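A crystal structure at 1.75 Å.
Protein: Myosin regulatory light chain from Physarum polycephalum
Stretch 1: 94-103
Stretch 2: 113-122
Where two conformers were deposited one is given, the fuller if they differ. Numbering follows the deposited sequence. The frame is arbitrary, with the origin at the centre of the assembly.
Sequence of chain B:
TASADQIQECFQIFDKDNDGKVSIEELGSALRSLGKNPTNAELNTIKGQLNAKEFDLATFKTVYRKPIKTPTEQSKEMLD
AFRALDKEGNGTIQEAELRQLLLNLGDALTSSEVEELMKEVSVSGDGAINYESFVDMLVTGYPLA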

ATOM      1  N   GLN B  94      -2.669  31.241  21.994  1.00 10.17           N
ATOM      2  CA  GLN B  94      -1.380  31.598  21.404  1.00  9.66           C
ATOM      3  C   GLN B  94      -0.605  30.325  21.069  1.00 10.01           C
ATOM      4  O   GLN B  94      -0.500  29.418  21.895  1.00  9.41           O
ATOM      5  CB  GLN B  94      -0.614  32.506  22.357  1.00 10.00           C
ATOM      6  CG  GLN B  94      -1.300  33.860  22.572  1.00  9.23           C
ATOM      7  CD  GLN B  94      -1.468  34.649  21.283  1.00  9.96           C
ATOM      8  OE1 GLN B  94      -2.589  34.775  20.766  1.00 10.22           O
ATOM      9  NE2 GLN B  94      -0.351  35.208  20.767  1.00 11.13           N
ATOM     10  N   GLU B  95      -0.071  30.234  19.851  1.00 10.34           N
ATOM     11  CA  GLU B  95       0.727  29.052  19.513  1.00 10.50           C
ATOM     12  C   GLU B  95       1.856  28.824  20.518  1.00  9.66           C
ATOM     13  O   GLU B  95       2.169  27.688  20.833  1.00  8.46           O
ATOM     14  CB  GLU B  95       1.304  29.085  18.115  1.00 11.48           C
ATOM     15  CG  GLU B  95       1.931  27.743  17.756  1.00 13.55           C
ATOM     16  CD  GLU B  95       2.430  27.691  16.338  1.00 16.05           C
ATOM     17  OE1 GLU B  95       3.658  27.682  16.130  1.00 17.62           O
ATOM     18  OE2 GLU B  95       1.579  27.637  15.436  1.00 18.71           O
ATOM     19  N   ALA B  96       2.450  29.889  21.042  1.00 10.06           N
ATOM     20  CA  ALA B  96       3.529  29.725  22.016  1.00 10.67           C
ATOM     21  C   ALA B  96       3.064  28.984  23.251  1.00 11.37           C
ATOM     22  O   ALA B  96       3.812  28.188  23.799  1.00 11.72           O
ATOM     23  CB  ALA B  96       4.094  31.061  22.434  1.00 11.03           C
ATOM     24  N   GLU B  97       1.857  29.285  23.725  1.00 12.47           N
ATOM     25  CA  GLU B  97       1.353  28.589  24.905  1.00 13.53           C
ATOM     26  C   GLU B  97       1.085  27.121  24.593  1.00 13.58           C
ATOM     27  O   GLU B  97       1.506  26.255  25.365  1.00 14.30           O
ATOM     28  CB  GLU B  97       0.118  29.265  25.503  1.00 14.39           C
ATOM     29  CG  GLU B  97      -0.264  28.718  26.884  1.00 16.82           C
ATOM     30  CD  GLU B  97       0.904  28.604  27.859  1.00 21.98           C
ATOM     31  OE1 GLU B  97       1.908  29.369  27.760  1.00 25.68           O
ATOM     32  OE2 GLU B  97       0.820  27.739  28.760  1.00 27.07           O
ATOM     33  N   LEU B  98       0.430  26.860  23.463  1.00 12.92           N
ATOM     34  CA  LEU B  98       0.184  25.501  22.961  1.00 13.44           C
ATOM     35  C   LEU B  98       1.468  24.679  22.912  1.00 13.28           C
ATOM     36  O   LEU B  98       1.508  23.554  23.422  1.00 12.02           O
ATOM     37  CB  LEU B  98      -0.444  25.548  21.562  1.00 13.21           C
ATOM     38  CG  LEU B  98      -0.803  24.200  20.911  1.00 16.39           C
ATOM     39  CD1 LEU B  98      -1.712  23.414  21.824  1.00 17.93           C
ATOM     40  CD2 LEU B  98      -1.386  24.366  19.525  1.00 17.12           C
ATOM     41  N   ARG B  99       2.520  25.232  22.310  1.00 12.86           N
ATOM     42  CA  ARG B  99       3.802  24.525  22.246  1.00 13.04           C
ATOM     43  C   ARG B  99       4.302  24.156  23.644  1.00 14.15           C
ATOM     44  O   ARG B  99       4.736  23.022  23.882  1.00 13.45           O
ATOM     45  CB  ARG B  99       4.861  25.359  21.509  1.00 12.74           C
ATOM     46  CG  ARG B  99       4.681  25.440  19.986  1.00 10.67           C
ATOM     47  CD  ARG B  99       5.567  26.523  19.351  1.00 10.97           C
ATOM     48  NE  ARG B  99       5.662  26.496  17.883  1.00  9.18           N
ATOM     49  CZ  ARG B  99       6.409  25.646  17.194  1.00 10.03           C
ATOM     50  NH1 ARG B  99       7.131  24.720  17.820  1.00  9.07           N
ATOM     51  NH2 ARG B  99       6.448  25.712  15.862  1.00  9.68           N
ATOM     52  N   GLN B 100       4.200  25.103  24.578  1.00 15.64           N
ATOM     53  CA  GLN B 100       4.698  24.908  25.939  1.00 17.51           C
ATOM     54  C   GLN B 100       3.953  23.792  26.659  1.00 18.24           C
ATOM     55  O   GLN B 100       4.560  22.996  27.373  1.00 18.54           O
ATOM     56  CB  GLN B 100       4.566  26.189  26.762  1.00 18.22           C
ATOM     57  CG  GLN B 100       5.772  27.088  26.675  1.00 21.25           C
ATOM     58  CD  GLN B 100       5.438  28.529  26.996  1.00 25.41           C
ATOM     59  OE1 GLN B 100       4.528  29.107  26.388  1.00 30.84           O
ATOM     60  NE2 GLN B 100       6.160  29.114  27.953  1.00 28.29           N
ATOM     61  N   LEU B 101       2.644  23.739  26.463  1.00 19.00           N
ATOM     62  CA  LEU B 101       1.814  22.770  27.169  1.00 19.46           C
ATOM     63  C   LEU B 101       2.109  21.372  26.655  1.00 19.10           C
ATOM     64  O   LEU B 101       2.366  20.471  27.456  1.00 19.45           O
ATOM     65  CB  LEU B 101       0.339  23.117  27.007  1.00 19.96           C
ATOM     66  CG  LEU B 101      -0.066  24.438  27.683  1.00 20.72           C
ATOM     67  CD1 LEU B 101      -1.538  24.708  27.435  1.00 22.53           C
ATOM     68  CD2 LEU B 101       0.258  24.443  29.189  1.00 21.31           C
ATOM     69  N   LEU B 102       2.085  21.223  25.328  1.00 18.26           N
ATOM     70  CA  LEU B 102       2.443  19.980  24.638  1.00 18.10           C
ATOM     71  C   LEU B 102       3.814  19.436  25.047  1.00 17.75           C
ATOM     72  O   LEU B 102       3.982  18.227  25.193  1.00 17.05           O
ATOM     73  CB  LEU B 102       2.440  20.198  23.123  1.00 17.67           C
ATOM     74  CG  LEU B 102       1.087  20.425  22.443  1.00 19.00           C
ATOM     75  CD1 LEU B 102       1.280  20.659  20.959  1.00 18.76           C
ATOM     76  CD2 LEU B 102       0.142  19.243  22.704  1.00 19.88           C
ATOM     77  N   LEU B 103       4.781  20.331  25.233  1.00 17.25           N
ATOM     78  CA  LEU B 103       6.172  19.934  25.458  1.00 17.61           C
ATOM     79  C   LEU B 103       6.561  19.744  26.916  1.00 17.88           C
ATOM     80  O   LEU B 103       7.428  18.931  27.208  1.00 18.32           O
ATOM     81  CB  LEU B 103       7.127  20.974  24.864  1.00 17.55           C
ATOM     82  CG  LEU B 103       7.285  20.936  23.357  1.00 17.67           C
ATOM     83  CD1 LEU B 103       7.896  22.244  22.867  1.00 19.88           C
ATOM     84  CD2 LEU B 103       8.154  19.747  22.950  1.00 18.91           C
TER
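Stretch 2 113-122: EVEELMKEVS

How does stretch 2 run against stretch 1? It enters already helical at Glu 113, and a type I turn runs from Met 118 to Val 121. Its axis lies roughly antiparallel to the helix of stretch 1, which starts at Glu 95 and continues beyond Leu 103, at 146° between the N-to-C directions and 10.9 Å at closest approach. The register follows: the CA of Val 114 is 7.0 Å from the CA of Arg 99, and the CA of Met 118 is 8.5 Å from the CA of Glu 95.

What fills the apolar part of the contact? Met 118, with chi1 and chi2 both m, fits as a knob among Glu 95, Leu 98, Arg 99 and Leu 102. Met 118 CE packs 3.6 Å from Leu 98 CD2 and 4.1 Å from Leu 102 CD1. One turn earlier, Val 114 CG2 lies 3.8 Å from Leu 103 CD2 and 4.1 Å from Leu 102 CB.

Which charges join the helices? Glu 115 OE2 accepts a hydrogen bond from Arg 99 NH1 at 2.9 Å, near the guanidinium plane, forming a salt bridge; a weak bond links Arg 99 NH2 to Glu 115 OE1 at 3.3 Å. Arg 99 NE is held by Glu 95 OE1 at 2.9 Å, so the guanidinium bridges both carboxylates, while Met 118 CB covers one face, 3.6 Å from Arg 99 NH2.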

ATOM      1  N   GLU B 113       7.774  15.880  17.072  1.00 12.69           N
ATOM      2  CA  GLU B 113       6.322  15.709  16.984  1.00 12.65           C
ATOM      3  C   GLU B 113       5.632  17.065  16.921  1.00 12.30           C
ATOM      4  O   GLU B 113       4.775  17.300  16.075  1.00 11.85           O
ATOM      5  CB  GLU B 113       5.787  14.879  18.171  1.00 12.91           C
ATOM      6  CG  GLU B 113       5.994  13.363  17.982  1.00 13.30           C
ATOM      7  CD  GLU B 113       5.919  12.528  19.267  1.00 16.84           C
ATOM      8  OE1 GLU B 113       5.832  13.077  20.394  1.00 13.73           O
ATOM      9  OE2 GLU B 113       5.947  11.272  19.143  1.00 18.96           O
ATOM     10  N   VAL B 114       6.023  17.958  17.823  1.00 12.47           N
ATOM     11  CA  VAL B 114       5.437  19.296  17.874  1.00 12.17           C
ATOM     12  C   VAL B 114       5.697  20.088  16.579  1.00 12.02           C
ATOM     13  O   VAL B 114       4.804  20.759  16.093  1.00 11.86           O
ATOM     14  CB  VAL B 114       5.907  20.061  19.132  1.00 12.28           C
ATOM     15  CG1 VAL B 114       5.444  21.501  19.098  1.00 12.82           C
ATOM     16  CG2 VAL B 114       5.385  19.361  20.388  1.00 13.00           C
ATOM     17  N   GLU B 115       6.890  19.988  15.988  1.00 11.86           N
ATOM     18  CA  GLU B 115       7.149  20.707  14.729  1.00 12.38           C
ATOM     19  C   GLU B 115       6.301  20.165  13.572  1.00 12.60           C
ATOM     20  O   GLU B 115       5.872  20.921  12.708  1.00 12.24           O
ATOM     21  CB  GLU B 115       8.628  20.675  14.332  1.00 12.60           C
ATOM     22  CG  GLU B 115       9.573  21.429  15.253  1.00 13.68           C
ATOM     23  CD  GLU B 115       9.178  22.877  15.496  1.00 15.67           C
ATOM     24  OE1 GLU B 115       8.578  23.526  14.598  1.00 19.96           O
ATOM     25  OE2 GLU B 115       9.428  23.359  16.616  1.00 14.53           O
ATOM     26  N   GLU B 116       6.044  18.865  13.555  1.00 13.17           N
ATOM     27  CA  GLU B 116       5.240  18.292  12.478  1.00 14.32           C
ATOM     28  C   GLU B 116       3.787  18.744  12.601  1.00 13.61           C
ATOM     29  O   GLU B 116       3.129  19.049  11.601  1.00 13.92           O
ATOM     30  CB  GLU B 116       5.338  16.765  12.477  1.00 15.26           C
ATOM     31  CG  GLU B 116       5.162  16.154  11.093  1.00 17.90           C
ATOM     32  CD  GLU B 116       5.554  14.687  11.042  1.00 20.77           C
ATOM     33  OE1 GLU B 116       6.318  14.237  11.922  1.00 22.25           O
ATOM     34  OE2 GLU B 116       5.088  13.984  10.120  1.00 21.56           O
ATOM     35  N   LEU B 117       3.303  18.797  13.836  1.00 14.06           N
ATOM     36  CA  LEU B 117       1.957  19.290  14.146  1.00 14.03           C
ATOM     37  C   LEU B 117       1.779  20.751  13.764  1.00 14.53           C
ATOM     38  O   LEU B 117       0.754  21.131  13.174  1.00 15.29           O
ATOM     39  CB  LEU B 117       1.671  19.129  15.635  1.00 14.31           C
ATOM     40  CG  LEU B 117       1.449  17.677  16.071  1.00 13.17           C
ATOM     41  CD1 LEU B 117       1.832  17.503  17.517  1.00 14.66           C
ATOM     42  CD2 LEU B 117      -0.005  17.274  15.866  1.00 12.81           C
ATOM     43  N   MET B 118       2.782  21.568  14.071  1.00 14.30           N
ATOM     44  CA  MET B 118       2.658  23.020  13.903  1.00 14.74           C
ATOM     45  C   MET B 118       2.893  23.451  12.466  1.00 15.18           C
ATOM     46  O   MET B 118       2.500  24.560  12.073  1.00 13.58           O
ATOM     47  CB  MET B 118       3.607  23.778  14.835  1.00 14.66           C
ATOM     48  CG  MET B 118       3.270  23.659  16.296  1.00 16.04           C
ATOM     49  SD  MET B 118       1.565  24.138  16.700  1.00 17.99           S
ATOM     50  CE  MET B 118       0.964  22.661  17.346  1.00 19.36           C
ATOM     51  N   LYS B 119       3.500  22.581  11.664  1.00 15.86           N
ATOM     52  CA  LYS B 119       3.724  22.896  10.254  1.00 17.25           C
ATOM     53  C   LYS B 119       2.401  23.114   9.499  1.00 17.88           C
ATOM     54  O   LYS B 119       2.371  23.826   8.498  1.00 19.25           O
ATOM     55  CB  LYS B 119       4.541  21.774   9.601  1.00 17.55           C
ATOM     56  CG  LYS B 119       5.199  22.131   8.268  1.00 18.98           C
ATOM     57  CD  LYS B 119       6.473  21.294   7.988  1.00 20.73           C
ATOM     58  CE  LYS B 119       6.285  19.799   8.247  1.00 22.44           C
ATOM     59  NZ  LYS B 119       7.557  18.997   8.192  1.00 24.35           N
ATOM     60  N   GLU B 120       1.310  22.521   9.987  1.00 18.47           N
ATOM     61  CA  GLU B 120       0.029  22.505   9.271  1.00 18.88           C
ATOM     62  C   GLU B 120      -0.954  23.508   9.899  1.00 18.66           C
ATOM     63  O   GLU B 120      -2.145  23.543   9.539  1.00 18.64           O
ATOM     64  CB  GLU B 120      -0.570  21.078   9.264  0.62 19.16           C
ATOM     65  CG  GLU B 120      -0.053  20.157   8.153  0.62 19.64           C
ATOM     66  CD  GLU B 120      -1.043  19.060   7.738  0.62 20.45           C
ATOM     67  OE1 GLU B 120      -0.614  18.088   7.078  0.62 19.82           O
ATOM     68  OE2 GLU B 120      -2.249  19.149   8.075  0.62 20.80           O
ATOM     69  N   VAL B 121      -0.425  24.374  10.779  1.00 17.41           N
ATOM     70  CA  VAL B 121      -1.229  25.243  11.619  1.00 16.43           C
ATOM     71  C   VAL B 121      -1.028  26.724  11.297  1.00 15.93           C
ATOM     72  O   VAL B 121       0.079  27.262  11.398  1.00 15.65           O
ATOM     73  CB  VAL B 121      -0.908  24.982  13.098  1.00 16.37           C
ATOM     74  CG1 VAL B 121      -1.551  26.024  13.992  1.00 15.61           C
ATOM     75  CG2 VAL B 121      -1.356  23.594  13.465  1.00 16.66           C
ATOM     76  N   SER B 122      -2.129  27.374  10.929  1.00 14.58           N
ATOM     77  CA  SER B 122      -2.131  28.777  10.561  1.00 15.13           C
ATOM     78  C   SER B 122      -2.005  29.667  11.792  1.00 14.11           C
ATOM     79  O   SER B 122      -2.821  29.548  12.712  1.00 14.51           O
ATOM     80  CB  SER B 122      -3.445  29.107   9.849  1.00 14.62           C
ATOM     81  OG  SER B 122      -3.356  30.383   9.256  1.00 19.15           O
TER